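Local coordinates for protein molybdopterin biosynthesis enzyme, MoaB (Thermus thermophilus, PDB 3MCH) that probably takes part in molybdenum cofactor biosynthesis, as a trimeric MogA/MoaB-family protein with a probable molybdopterin-binding domain, at residues B[5-10]-B[55-60]; B[21-26]-B[38-43]; B[78-83]-B[125-130]; B[105-110]-B[135-140]. One frame throughout, in Å; residues are numbered along the deposited sequence.

Interaction 1 of 4, residues B[5-10]-B[55-60]; sequences GILTVS and RLWADR
W57 reaches from the helix 47-60 to the strand 2-9 and makes every contact between 5-10 and 55-60, all with G5, I6 and L7. Most of these are van der Waals contacts between the benzo part of the indole and the strand backbone. CZ3 of W57 lies 3.5 Å from C of G5, and CH2 of W57 comes to 3.3 Å from O of I6, which sits at the ring edge near its plane. A glycine suits position 5 because a beta carbon there would run into CE3 of W57; the bare backbone lets a large ring come in close. The apolar side-chain contact is a single one, CB of L7 on CZ3 of W57 at 3.8 Å. L7 points toward the helix and I6 away from it, the alternation expected in a strand with a layer on each side.

The torsion of W57, with CG anti to its carbonyl carbon (chi1 -73°), sends the indole out from the helix to the sheet. Its polar atom is provided for as well: NE1 hydrogen-bonds to OE2 of E41 on the adjoining strand 35-43, so a buried N-H is paired while the hydrocarbon rim packs. Strand and helix segments run nearly antiparallel, at 163° with axes 10.7 Å apart, as in the helix-on-sheet layers of a three-layer alpha/beta/alpha fold.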
loop_
_atom_site.group_PDB
_atom_site.type_symbol
_atom_site.label_atom_id
_atom_site.label_comp_id
_atom_site.label_asym_id
_atom_site.label_seq_id
_atom_site.Cartn_x
_atom_site.Cartn_y
_atom_site.Cartn_z
ATOM N N GLY B 5 -20.552 4.659 -12.814
ATOM C CA GLY B 5 -21.520 5.116 -11.838
ATOM C C GLY B 5 -20.772 6.032 -10.881
ATOM O O GLY B 5 -19.657 5.713 -10.465
ATOM N N ILE B 6 -21.357 7.177 -10.552
ATOM C CA ILE B 6 -20.724 8.114 -9.628
ATOM C C ILE B 6 -21.573 8.144 -8.361
ATOM O O ILE B 6 -22.753 8.481 -8.407
ATOM C CB ILE B 6 -20.635 9.540 -10.247
ATOM C CG1 ILE B 6 -19.772 9.500 -11.512
ATOM C CG2 ILE B 6 -20.034 10.522 -9.238
ATOM C CD1 ILE B 6 -18.316 8.977 -11.372
ATOM N N LEU B 7 -20.970 7.769 -7.236
ATOM C CA LEU B 7 -21.678 7.743 -5.962
ATOM C C LEU B 7 -21.117 8.767 -4.988
ATOM O O LEU B 7 -19.986 8.635 -4.526
ATOM C CB LEU B 7 -21.583 6.350 -5.337
ATOM C CG LEU B 7 -22.303 6.165 -3.996
ATOM C CD1 LEU B 7 -23.793 6.418 -4.180
ATOM C CD2 LEU B 7 -22.061 4.758 -3.474
ATOM N N THR B 8 -21.911 9.786 -4.674
ATOM C CA THR B 8 -21.479 10.821 -3.745
ATOM C C THR B 8 -21.922 10.460 -2.330
ATOM O O THR B 8 -23.115 10.444 -2.017
ATOM C CB THR B 8 -22.043 12.197 -4.148
ATOM O OG1 THR B 8 -21.484 12.579 -5.412
ATOM C CG2 THR B 8 -21.681 13.258 -3.110
ATOM N N VAL B 9 -20.940 10.160 -1.486
ATOM C CA VAL B 9 -21.178 9.768 -0.104
ATOM C C VAL B 9 -21.061 10.875 0.938
ATOM O O VAL B 9 -19.970 11.394 1.181
ATOM C CB VAL B 9 -20.152 8.693 0.343
ATOM C CG1 VAL B 9 -20.463 8.229 1.763
ATOM C CG2 VAL B 9 -20.174 7.515 -0.620
ATOM N N SER B 10 -22.194 11.227 1.544
ATOM C CA SER B 10 -22.252 12.256 2.583
ATOM C C SER B 10 -23.679 12.337 3.114
ATOM O O SER B 10 -24.630 12.019 2.403
ATOM C CB SER B 10 -21.706 13.567 2.017
ATOM O OG SER B 10 -21.953 14.628 2.933
ATOM N N ARG B 55 -23.564 -2.684 -4.108
ATOM C CA ARG B 55 -23.976 -4.052 -4.393
ATOM C C ARG B 55 -24.888 -4.065 -5.617
ATOM O O ARG B 55 -24.721 -4.879 -6.525
ATOM C CB ARG B 55 -24.724 -4.627 -3.186
ATOM C CG ARG B 55 -24.859 -6.139 -3.187
ATOM C CD ARG B 55 -25.834 -6.594 -2.108
ATOM N NE ARG B 55 -25.504 -6.050 -0.791
ATOM C CZ ARG B 55 -24.462 -6.427 -0.056
ATOM N NH1 ARG B 55 -24.249 -5.867 1.128
ATOM N NH2 ARG B 55 -23.638 -7.370 -0.495
ATOM N N LEU B 56 -25.854 -3.154 -5.622
ATOM C CA LEU B 56 -26.812 -3.020 -6.716
ATOM C C LEU B 56 -26.111 -2.711 -8.036
ATOM O O LEU B 56 -26.314 -3.393 -9.042
ATOM C CB LEU B 56 -27.795 -1.888 -6.407
ATOM C CG LEU B 56 -29.282 -2.193 -6.211
ATOM C CD1 LEU B 56 -29.473 -3.150 -5.049
ATOM C CD2 LEU B 56 -30.026 -0.890 -5.960
ATOM N N TRP B 57 -25.285 -1.670 -8.019
ATOM C CA TRP B 57 -24.565 -1.230 -9.207
ATOM C C TRP B 57 -23.637 -2.276 -9.811
ATOM O O TRP B 57 -23.533 -2.391 -11.031
ATOM C CB TRP B 57 -23.775 0.040 -8.885
ATOM C CG TRP B 57 -24.640 1.257 -8.744
ATOM C CD1 TRP B 57 -26.009 1.298 -8.714
ATOM C CD2 TRP B 57 -24.198 2.613 -8.639
ATOM N NE1 TRP B 57 -26.442 2.596 -8.602
ATOM C CE2 TRP B 57 -25.351 3.425 -8.556
ATOM C CE3 TRP B 57 -22.937 3.225 -8.608
ATOM C CZ2 TRP B 57 -25.282 4.817 -8.447
ATOM C CZ3 TRP B 57 -22.869 4.608 -8.499
ATOM C CH2 TRP B 57 -24.034 5.389 -8.421
ATOM N N ALA B 58 -22.964 -3.040 -8.963
ATOM C CA ALA B 58 -22.051 -4.057 -9.451
ATOM C C ALA B 58 -22.779 -5.340 -9.818
ATOM O O ALA B 58 -22.696 -5.810 -10.949
ATOM C CB ALA B 58 -20.985 -4.350 -8.399
ATOM N N ASP B 59 -23.505 -5.891 -8.851
ATOM C CA ASP B 59 -24.213 -7.152 -9.039
ATOM C C ASP B 59 -25.395 -7.142 -10.000
ATOM O O ASP B 59 -25.533 -8.053 -10.819
ATOM C CB ASP B 59 -24.677 -7.691 -7.683
ATOM C CG ASP B 59 -23.525 -7.933 -6.725
ATOM O OD1 ASP B 59 -22.355 -7.746 -7.130
ATOM O OD2 ASP B 59 -23.790 -8.313 -5.566
ATOM N N ARG B 60 -26.249 -6.130 -9.912
ATOM C CA ARG B 60 -27.414 -6.088 -10.788
ATOM C C ARG B 60 -27.288 -5.214 -12.028
ATOM O O ARG B 60 -27.571 -5.672 -13.135
ATOM C CB ARG B 60 -28.653 -5.667 -9.998
ATOM C CG ARG B 60 -29.934 -5.797 -10.801
ATOM C CD ARG B 60 -31.149 -5.742 -9.902
ATOM N NE ARG B 60 -31.301 -4.443 -9.260
ATOM C CZ ARG B 60 -32.189 -4.191 -8.306
ATOM N NH1 ARG B 60 -32.268 -2.979 -7.773
ATOM N NH2 ARG B 60 -32.990 -5.157 -7.875
#

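Interaction 2 of 4, residues B[21-26]-B[38-43]; sequences TTHLAI and AAYELV
The beta-alpha-beta unit formed by strand 2-9, helix 21-30 and strand 35-43 is tied across its helix and second strand by one aromatic pair, H23 on Y40. The two rings stack face to face, with centroids 3.6 Å apart and planes only 9° from parallel. ND1 of H23 sits over the centre of the phenol ring, 3.5 Å from CZ of Y40, while CD1 of Y40 lies over the centre of the imidazole. Next to ND1 in the imidazole, CE1 of H23 is 3.5 Å from CG of Y40, at the root of the phenol, so the five-membered ring rests on the phenol from its root nearly to its hydroxyl end. Both side chains have CG anti to the backbone N (chi1 165° for H23, 162° for Y40), which extends each ring into the gap between helix and strand.

In this crossover the strands 2-9 and 35-43 are parallel neighbours, and strand 35-43 is the outermost on its side of the sheet within the chain. Histidine and tyrosine suit such a place, since two flat rings can lie against each other between helix and strand, where the CA atoms of H23 and Y40 are 8.1 Å apart. Y40 is held at its far end too: OH hydrogen-bonds to OD2 of D20, and OD1 of the same aspartate accepts the backbone N of H23. One acidic residue just before the helix thus engages both partners of the stack. A leucine in place of Y40 would probably leave the imidazole of H23 without its stacking face and OD2 of D20 with one hydroxyl partner fewer, that of T8 remaining.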
loop_
_atom_site.group_PDB
_atom_site.type_symbol
_atom_site.label_atom_id
_atom_site.label_comp_id
_atom_site.label_asym_id
_atom_site.label_seq_id
_atom_site.Cartn_x
_atom_site.Cartn_y
_atom_site.Cartn_z
ATOM N N THR B 21 -21.055 19.538 -6.613
ATOM C CA THR B 21 -19.966 19.977 -7.476
ATOM C C THR B 21 -18.857 18.947 -7.682
ATOM O O THR B 21 -18.098 19.038 -8.646
ATOM C CB THR B 21 -19.328 21.279 -6.958
ATOM O OG1 THR B 21 -18.959 21.121 -5.586
ATOM C CG2 THR B 21 -20.306 22.447 -7.102
ATOM N N THR B 22 -18.753 17.974 -6.784
ATOM C CA THR B 22 -17.726 16.950 -6.938
ATOM C C THR B 22 -18.145 16.039 -8.091
ATOM O O THR B 22 -17.326 15.663 -8.931
ATOM C CB THR B 22 -17.560 16.135 -5.654
ATOM O OG1 THR B 22 -17.249 17.024 -4.574
ATOM C CG2 THR B 22 -16.421 15.123 -5.806
ATOM N N HIS B 23 -19.428 15.695 -8.119
ATOM C CA HIS B 23 -20.000 14.877 -9.184
ATOM C C HIS B 23 -19.621 15.515 -10.524
ATOM O O HIS B 23 -19.168 14.838 -11.448
ATOM C CB HIS B 23 -21.527 14.845 -9.031
ATOM C CG HIS B 23 -22.257 14.342 -10.237
ATOM N ND1 HIS B 23 -23.502 14.810 -10.598
ATOM C CD2 HIS B 23 -21.928 13.404 -11.159
ATOM C CE1 HIS B 23 -23.910 14.184 -11.687
ATOM N NE2 HIS B 23 -22.974 13.326 -12.048
ATOM N N LEU B 24 -19.801 16.831 -10.621
ATOM C CA LEU B 24 -19.480 17.553 -11.849
ATOM C C LEU B 24 -17.997 17.535 -12.196
ATOM O O LEU B 24 -17.632 17.450 -13.367
ATOM C CB LEU B 24 -19.960 19.001 -11.751
ATOM C CG LEU B 24 -21.473 19.194 -11.640
ATOM C CD1 LEU B 24 -21.780 20.675 -11.547
ATOM C CD2 LEU B 24 -22.171 18.584 -12.847
ATOM N N ALA B 25 -17.141 17.627 -11.184
ATOM C CA ALA B 25 -15.698 17.614 -11.415
ATOM C C ALA B 25 -15.285 16.262 -11.989
ATOM O O ALA B 25 -14.442 16.185 -12.884
ATOM C CB ALA B 25 -14.954 17.878 -10.114
ATOM N N ILE B 26 -15.883 15.199 -11.462
ATOM C CA ILE B 26 -15.584 13.852 -11.925
ATOM C C ILE B 26 -15.981 13.682 -13.392
ATOM O O ILE B 26 -15.203 13.176 -14.197
ATOM C CB ILE B 26 -16.292 12.801 -11.044
ATOM C CG1 ILE B 26 -15.682 12.843 -9.635
ATOM C CG2 ILE B 26 -16.162 11.416 -11.673
ATOM C CD1 ILE B 26 -14.149 12.674 -9.524
ATOM N N ALA B 38 -23.459 6.260 -16.588
ATOM C CA ALA B 38 -24.755 5.605 -16.646
ATOM C C ALA B 38 -25.538 5.666 -15.344
ATOM O O ALA B 38 -26.680 5.213 -15.282
ATOM C CB ALA B 38 -24.571 4.158 -17.065
ATOM N N ALA B 39 -24.928 6.213 -14.301
ATOM C CA ALA B 39 -25.613 6.308 -13.021
ATOM C C ALA B 39 -24.984 7.339 -12.111
ATOM O O ALA B 39 -23.777 7.569 -12.157
ATOM C CB ALA B 39 -25.614 4.948 -12.329
ATOM N N TYR B 40 -25.826 7.962 -11.291
ATOM C CA TYR B 40 -25.393 8.951 -10.320
ATOM C C TYR B 40 -26.378 8.956 -9.158
ATOM O O TYR B 40 -27.587 9.121 -9.355
ATOM C CB TYR B 40 -25.328 10.351 -10.938
ATOM C CG TYR B 40 -25.300 11.454 -9.895
ATOM C CD1 TYR B 40 -24.282 11.514 -8.942
ATOM C CD2 TYR B 40 -26.315 12.411 -9.837
ATOM C CE1 TYR B 40 -24.279 12.499 -7.949
ATOM C CE2 TYR B 40 -26.318 13.398 -8.852
ATOM C CZ TYR B 40 -25.300 13.434 -7.913
ATOM O OH TYR B 40 -25.311 14.395 -6.927
ATOM N N GLU B 41 -25.860 8.765 -7.951
ATOM C CA GLU B 41 -26.692 8.758 -6.756
ATOM C C GLU B 41 -25.969 9.391 -5.573
ATOM O O GLU B 41 -24.735 9.458 -5.535
ATOM C CB GLU B 41 -27.094 7.319 -6.383
ATOM C CG GLU B 41 -28.258 6.726 -7.187
ATOM C CD GLU B 41 -28.611 5.302 -6.751
ATOM O OE1 GLU B 41 -28.757 5.069 -5.531
ATOM O OE2 GLU B 41 -28.753 4.414 -7.623
ATOM N N LEU B 42 -26.758 9.878 -4.621
ATOM C CA LEU B 42 -26.243 10.463 -3.389
ATOM C C LEU B 42 -26.586 9.409 -2.351
ATOM O O LEU B 42 -27.645 8.785 -2.432
ATOM C CB LEU B 42 -26.985 11.751 -3.033
ATOM C CG LEU B 42 -26.820 12.983 -3.923
ATOM C CD1 LEU B 42 -27.931 13.978 -3.621
ATOM C CD2 LEU B 42 -25.462 13.606 -3.684
ATOM N N VAL B 43 -25.701 9.199 -1.385
ATOM C CA VAL B 43 -25.966 8.215 -0.347
ATOM C C VAL B 43 -25.443 8.756 0.978
ATOM O O VAL B 43 -24.429 9.454 1.014
ATOM C CB VAL B 43 -25.289 6.860 -0.679
ATOM C CG1 VAL B 43 -23.777 6.972 -0.525
ATOM C CG2 VAL B 43 -25.842 5.767 0.217
#

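Interaction 3 of 4, residues B[78-83]-B[125-130]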
loop_
_atom_site.group_PDB
_atom_site.type_symbol
_atom_site.label_atom_id
_atom_site.label_comp_id
_atom_site.label_asym_id
_atom_site.label_seq_id
_atom_site.Cartn_x
_atom_site.Cartn_y
_atom_site.Cartn_z
ATOM N N ASP B 78 -16.131 9.120 8.522
ATOM C CA ASP B 78 -15.716 8.693 7.185
ATOM C C ASP B 78 -15.448 7.194 7.183
ATOM O O ASP B 78 -14.374 6.751 7.591
ATOM C CB ASP B 78 -14.444 9.427 6.757
ATOM C CG ASP B 78 -14.604 10.932 6.769
ATOM O OD1 ASP B 78 -15.610 11.430 6.227
ATOM O OD2 ASP B 78 -13.716 11.620 7.314
ATOM N N ARG B 79 -16.417 6.416 6.715
ATOM C CA ARG B 79 -16.262 4.967 6.683
ATOM C C ARG B 79 -16.462 4.367 5.296
ATOM O O ARG B 79 -16.713 3.168 5.155
ATOM C CB ARG B 79 -17.230 4.321 7.680
ATOM C CG ARG B 79 -16.880 4.622 9.132
ATOM C CD ARG B 79 -17.899 4.040 10.105
ATOM N NE ARG B 79 -19.166 4.764 10.071
ATOM C CZ ARG B 79 -20.190 4.525 10.886
ATOM N NH1 ARG B 79 -20.105 3.574 11.808
ATOM N NH2 ARG B 79 -21.299 5.244 10.785
ATOM N N THR B 80 -16.336 5.198 4.268
ATOM C CA THR B 80 -16.504 4.722 2.898
ATOM C C THR B 80 -15.503 3.619 2.555
ATOM O O THR B 80 -15.853 2.651 1.883
ATOM C CB THR B 80 -16.363 5.880 1.887
ATOM O OG1 THR B 80 -17.383 6.853 2.145
ATOM C CG2 THR B 80 -16.522 5.370 0.453
ATOM N N PRO B 81 -14.241 3.750 3.008
ATOM C CA PRO B 81 -13.256 2.705 2.698
ATOM C C PRO B 81 -13.625 1.369 3.331
ATOM O O PRO B 81 -13.556 0.328 2.683
ATOM C CB PRO B 81 -11.955 3.272 3.266
ATOM C CG PRO B 81 -12.148 4.745 3.137
ATOM C CD PRO B 81 -13.578 4.911 3.624
ATOM N N GLU B 82 -14.015 1.403 4.603
ATOM C CA GLU B 82 -14.400 0.182 5.304
ATOM C C GLU B 82 -15.604 -0.471 4.644
ATOM O O GLU B 82 -15.629 -1.682 4.443
ATOM C CB GLU B 82 -14.731 0.473 6.773
ATOM C CG GLU B 82 -13.533 0.844 7.629
ATOM C CD GLU B 82 -13.319 2.341 7.732
ATOM O OE1 GLU B 82 -13.253 3.013 6.682
ATOM O OE2 GLU B 82 -13.216 2.844 8.870
ATOM N N ALA B 83 -16.604 0.334 4.312
ATOM C CA ALA B 83 -17.810 -0.187 3.681
ATOM C C ALA B 83 -17.482 -0.828 2.339
ATOM O O ALA B 83 -18.025 -1.875 1.984
ATOM C CB ALA B 83 -18.830 0.929 3.494
ATOM N N ILE B 125 -13.995 -0.616 -8.554
ATOM C CA ILE B 125 -14.489 0.400 -7.637
ATOM C C ILE B 125 -13.342 1.197 -7.032
ATOM O O ILE B 125 -12.396 0.623 -6.484
ATOM C CB ILE B 125 -15.309 -0.248 -6.482
ATOM C CG1 ILE B 125 -16.401 -1.143 -7.070
ATOM C CG2 ILE B 125 -15.921 0.827 -5.595
ATOM C CD1 ILE B 125 -15.935 -2.535 -7.408
ATOM N N LEU B 126 -13.423 2.521 -7.156
ATOM C CA LEU B 126 -12.408 3.412 -6.595
ATOM C C LEU B 126 -13.059 4.416 -5.650
ATOM O O LEU B 126 -14.102 4.986 -5.979
ATOM C CB LEU B 126 -11.690 4.196 -7.703
ATOM C CG LEU B 126 -10.528 3.542 -8.460
ATOM C CD1 LEU B 126 -10.989 2.301 -9.189
ATOM C CD2 LEU B 126 -9.958 4.561 -9.435
ATOM N N ASN B 127 -12.442 4.623 -4.487
ATOM C CA ASN B 127 -12.916 5.595 -3.494
ATOM C C ASN B 127 -12.133 6.894 -3.680
ATOM O O ASN B 127 -10.971 6.976 -3.268
ATOM C CB ASN B 127 -12.626 5.141 -2.057
ATOM C CG ASN B 127 -13.409 3.917 -1.633
ATOM O OD1 ASN B 127 -12.982 3.205 -0.726
ATOM N ND2 ASN B 127 -14.562 3.682 -2.251
ATOM N N LEU B 128 -12.755 7.904 -4.279
ATOM C CA LEU B 128 -12.114 9.205 -4.469
ATOM C C LEU B 128 -12.428 10.109 -3.272
ATOM O O LEU B 128 -13.428 9.909 -2.578
ATOM C CB LEU B 128 -12.658 9.886 -5.728
ATOM C CG LEU B 128 -12.437 9.239 -7.094
ATOM C CD1 LEU B 128 -13.340 9.909 -8.118
ATOM C CD2 LEU B 128 -10.975 9.383 -7.490
ATOM N N PRO B 129 -11.573 11.110 -3.009
ATOM C CA PRO B 129 -11.809 12.032 -1.892
ATOM C C PRO B 129 -13.109 12.797 -2.157
ATOM O O PRO B 129 -13.628 12.766 -3.276
ATOM C CB PRO B 129 -10.583 12.939 -1.933
ATOM C CG PRO B 129 -9.525 12.039 -2.468
ATOM C CD PRO B 129 -10.240 11.332 -3.590
ATOM N N GLY B 130 -13.606 13.506 -1.148
ATOM C CA GLY B 130 -14.864 14.223 -1.289
ATOM C C GLY B 130 -14.911 15.635 -1.845
ATOM O O GLY B 130 -15.984 16.097 -2.237
#
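The helix beginning at T80 sets its first turn against the strand 125-128, and P81 and N127 are the residues whose CA atoms come nearest, at 6.8 Å. R79 occupies the N-cap position, and its carbonyl O accepts the amide N of A83 to close that first turn. P81, in the first turn, is well suited to its place, because a helix does not need its amide hydrogen there.

N127 is the one strand residue that makes the contact, and the touches are van der Waals. Its ND2 is 3.7 Å from CG2 of T80, the two side chains lying alongside with opposite directions. OD1 of N127 approaches the backbone of P81 at CA, 3.5 Å away, and lies 4.1 Å from CB of the pyrrolidine.

Strand 123-128 is an inner member of the mixed sheet, with strand 65-69 parallel on one flank and strand 117-120 antiparallel on the other, and the amide of N127 serves this junction of sheet and helix. ND2 hydrogen-bonds to the hydroxyls of T68 and T84, and OD1 accepts the amide N of V116, so both ends of a buried carboxamide are satisfied and its rotation is fixed. T80 divides its branches likewise: OG1 lies beside the backbone N (chi1 -61°) and hydrogen-bonds to the carbonyl O of G70, which puts CG2 anti to that N and turns the methyl to N127.

Interaction 4 of 4, residues B[105-110]-B[135-140]; sequences RKTPMA and ARESLE
T107 and E137 form the tight part of this contact through one short hydrogen bond, OG1 of T107 donating to OE1 of E137 at 2.7 Å. The carboxylate uses its syn lone pair, on the side of its other oxygen, and OE2 of E137 stays 3.5 Å from OG1 of T107. CB of T107 also comes to 3.4 Å from OE1 of E137. The side chains cross at about a right angle. E137 has CG anti to its carbonyl carbon (chi1 -60°) and is extended beyond it, so the acid group leaves the helix and bridges 8.7 Å between the CA atoms of T107 and E137. A long acidic residue suits the helix side, and a short hydroxyl suits the chain facing it.

The bond thus joins the loop between helix 93-99 and strand 117-120 to helix 132-142, on the outside of the alpha/beta fold. L101 packs on both side chains and gives the polar pair an apolar neighbour. An alanine at E137 is likely to leave the hydroxyl of T107 without this acceptor and open a gap between loop and helix.

Around this point the contact is loose and lies at the surface: K106, P108 and M109 are exposed to solvent, T107 and E137 only partly so. CB of K106 faces the helix, but the amine end turns off, and neither K106 nor A110 makes a close contact with 135-140. P108 and M109 instead pack on V145 and H148 of a second subunit, which places this loop against that neighbour.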
loop_
_atom_site.group_PDB
_atom_site.type_symbol
_atom_site.label_atom_id
_atom_site.label_comp_id
_atom_site.label_asym_id
_atom_site.label_seq_id
_atom_site.Cartn_x
_atom_site.Cartn_y
_atom_site.Cartn_z
ATOM N N ARG B 105 4.683 14.925 -5.669
ATOM C CA ARG B 105 5.011 16.258 -5.173
ATOM C C ARG B 105 3.970 17.277 -5.633
ATOM O O ARG B 105 4.304 18.422 -5.950
ATOM C CB ARG B 105 6.412 16.681 -5.634
ATOM C CG ARG B 105 7.526 15.711 -5.263
ATOM C CD ARG B 105 8.898 16.371 -5.382
ATOM N NE ARG B 105 9.181 16.867 -6.728
ATOM C CZ ARG B 105 9.468 16.093 -7.771
ATOM N NH1 ARG B 105 9.515 14.774 -7.633
ATOM N NH2 ARG B 105 9.708 16.639 -8.956
ATOM N N LYS B 106 2.711 16.852 -5.671
ATOM C CA LYS B 106 1.613 17.719 -6.091
ATOM C C LYS B 106 0.695 18.369 -5.058
ATOM O O LYS B 106 0.452 19.577 -5.102
ATOM C CB LYS B 106 0.637 16.915 -6.958
ATOM C CG LYS B 106 1.032 16.817 -8.424
ATOM C CD LYS B 106 -0.024 16.079 -9.235
ATOM C CE LYS B 106 0.157 16.313 -10.731
ATOM N NZ LYS B 106 1.489 15.869 -11.227
ATOM N N THR B 107 0.179 17.559 -4.139
ATOM C CA THR B 107 -0.716 18.039 -3.090
ATOM C C THR B 107 -0.410 17.054 -1.963
ATOM O O THR B 107 -0.786 15.883 -2.032
ATOM C CB THR B 107 -2.222 18.088 -3.437
ATOM O OG1 THR B 107 -2.426 18.936 -4.575
ATOM C CG2 THR B 107 -3.025 18.625 -2.260
ATOM N N PRO B 108 0.278 17.521 -0.908
ATOM C CA PRO B 108 0.652 16.700 0.250
ATOM C C PRO B 108 -0.552 16.131 1.002
ATOM O O PRO B 108 -0.551 14.961 1.381
ATOM C CB PRO B 108 1.457 17.674 1.105
ATOM C CG PRO B 108 2.213 18.453 0.076
ATOM C CD PRO B 108 1.151 18.728 -0.974
ATOM N N MET B 109 -1.572 16.955 1.219
ATOM C CA MET B 109 -2.758 16.525 1.953
ATOM C C MET B 109 -3.461 15.314 1.341
ATOM O O MET B 109 -4.183 14.594 2.033
ATOM C CB MET B 109 -3.745 17.691 2.078
ATOM C CG MET B 109 -4.270 17.919 3.491
ATOM S SD MET B 109 -2.960 17.973 4.743
ATOM C CE MET B 109 -2.164 19.543 4.356
ATOM N N ALA B 110 -3.245 15.089 0.049
ATOM C CA ALA B 110 -3.868 13.968 -0.650
ATOM C C ALA B 110 -3.455 12.625 -0.051
ATOM O O ALA B 110 -4.136 11.618 -0.235
ATOM C CB ALA B 110 -3.510 14.013 -2.137
ATOM N N ALA B 135 -11.121 15.018 -5.569
ATOM C CA ALA B 135 -11.617 13.987 -6.476
ATOM C C ALA B 135 -10.978 14.159 -7.846
ATOM O O ALA B 135 -10.575 13.188 -8.491
ATOM C CB ALA B 135 -13.134 14.081 -6.594
ATOM N N ARG B 136 -10.872 15.406 -8.288
ATOM C CA ARG B 136 -10.291 15.702 -9.590
ATOM C C ARG B 136 -8.845 15.242 -9.720
ATOM O O ARG B 136 -8.487 14.541 -10.671
ATOM C CB ARG B 136 -10.373 17.204 -9.869
ATOM C CG ARG B 136 -9.904 17.609 -11.254
ATOM C CD ARG B 136 -9.916 19.129 -11.415
ATOM N NE ARG B 136 -11.202 19.717 -11.039
ATOM C CZ ARG B 136 -11.359 20.616 -10.073
ATOM N NH1 ARG B 136 -10.312 21.039 -9.376
ATOM N NH2 ARG B 136 -12.565 21.096 -9.805
ATOM N N GLU B 137 -8.008 15.637 -8.766
ATOM C CA GLU B 137 -6.602 15.268 -8.814
ATOM C C GLU B 137 -6.393 13.763 -8.691
ATOM O O GLU B 137 -5.559 13.192 -9.391
ATOM C CB GLU B 137 -5.820 15.995 -7.718
ATOM C CG GLU B 137 -5.872 17.506 -7.836
ATOM C CD GLU B 137 -4.781 18.186 -7.033
ATOM O OE1 GLU B 137 -4.557 17.789 -5.871
ATOM O OE2 GLU B 137 -4.150 19.120 -7.569
ATOM N N SER B 138 -7.150 13.126 -7.805
ATOM C CA SER B 138 -7.024 11.686 -7.626
ATOM C C SER B 138 -7.461 10.934 -8.879
ATOM O O SER B 138 -6.840 9.942 -9.263
ATOM C CB SER B 138 -7.858 11.216 -6.428
ATOM O OG SER B 138 -7.366 11.769 -5.222
ATOM N N LEU B 139 -8.526 11.399 -9.524
ATOM C CA LEU B 139 -9.012 10.719 -10.718
ATOM C C LEU B 139 -8.081 10.955 -11.907
ATOM O O LEU B 139 -7.863 10.057 -12.719
ATOM C CB LEU B 139 -10.446 11.167 -11.047
ATOM C CG LEU B 139 -11.140 10.455 -12.215
ATOM C CD1 LEU B 139 -11.193 8.948 -11.979
ATOM C CD2 LEU B 139 -12.552 11.012 -12.372
ATOM N N GLU B 140 -7.523 12.156 -12.014
ATOM C CA GLU B 140 -6.606 12.446 -13.110
ATOM C C GLU B 140 -5.346 11.604 -12.976
ATOM O O GLU B 140 -4.715 11.260 -13.969
ATOM C CB GLU B 140 -6.237 13.932 -13.126
ATOM C CG GLU B 140 -7.411 14.842 -13.430
ATOM C CD GLU B 140 -7.019 16.303 -13.496
ATOM O OE1 GLU B 140 -6.294 16.762 -12.590
ATOM O OE2 GLU B 140 -7.442 16.993 -14.450
#

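How the interactions relate
Interactions 1 and 2 share the sheet through neighbouring strands 2-9 and 35-43: N of I6 lies 2.9 Å from O of A39, a probable hydrogen bond. W57 and H23 approach the sheet from opposite faces. Interaction 3 enters at a further strand of the same sheet, its T80 touching V9 of interaction 1, and is fastened to interaction 2 by OG1 of T22 on O of G130 at 2.8 Å. Interaction 4 continues outward: I26 packs on A135 and L139, and P129 on S138. Its centre is about 23 Å from that of interaction 1, across the chain's centre, and this outer contact borders another subunit. All four belong to the probable molybdopterin-binding domain.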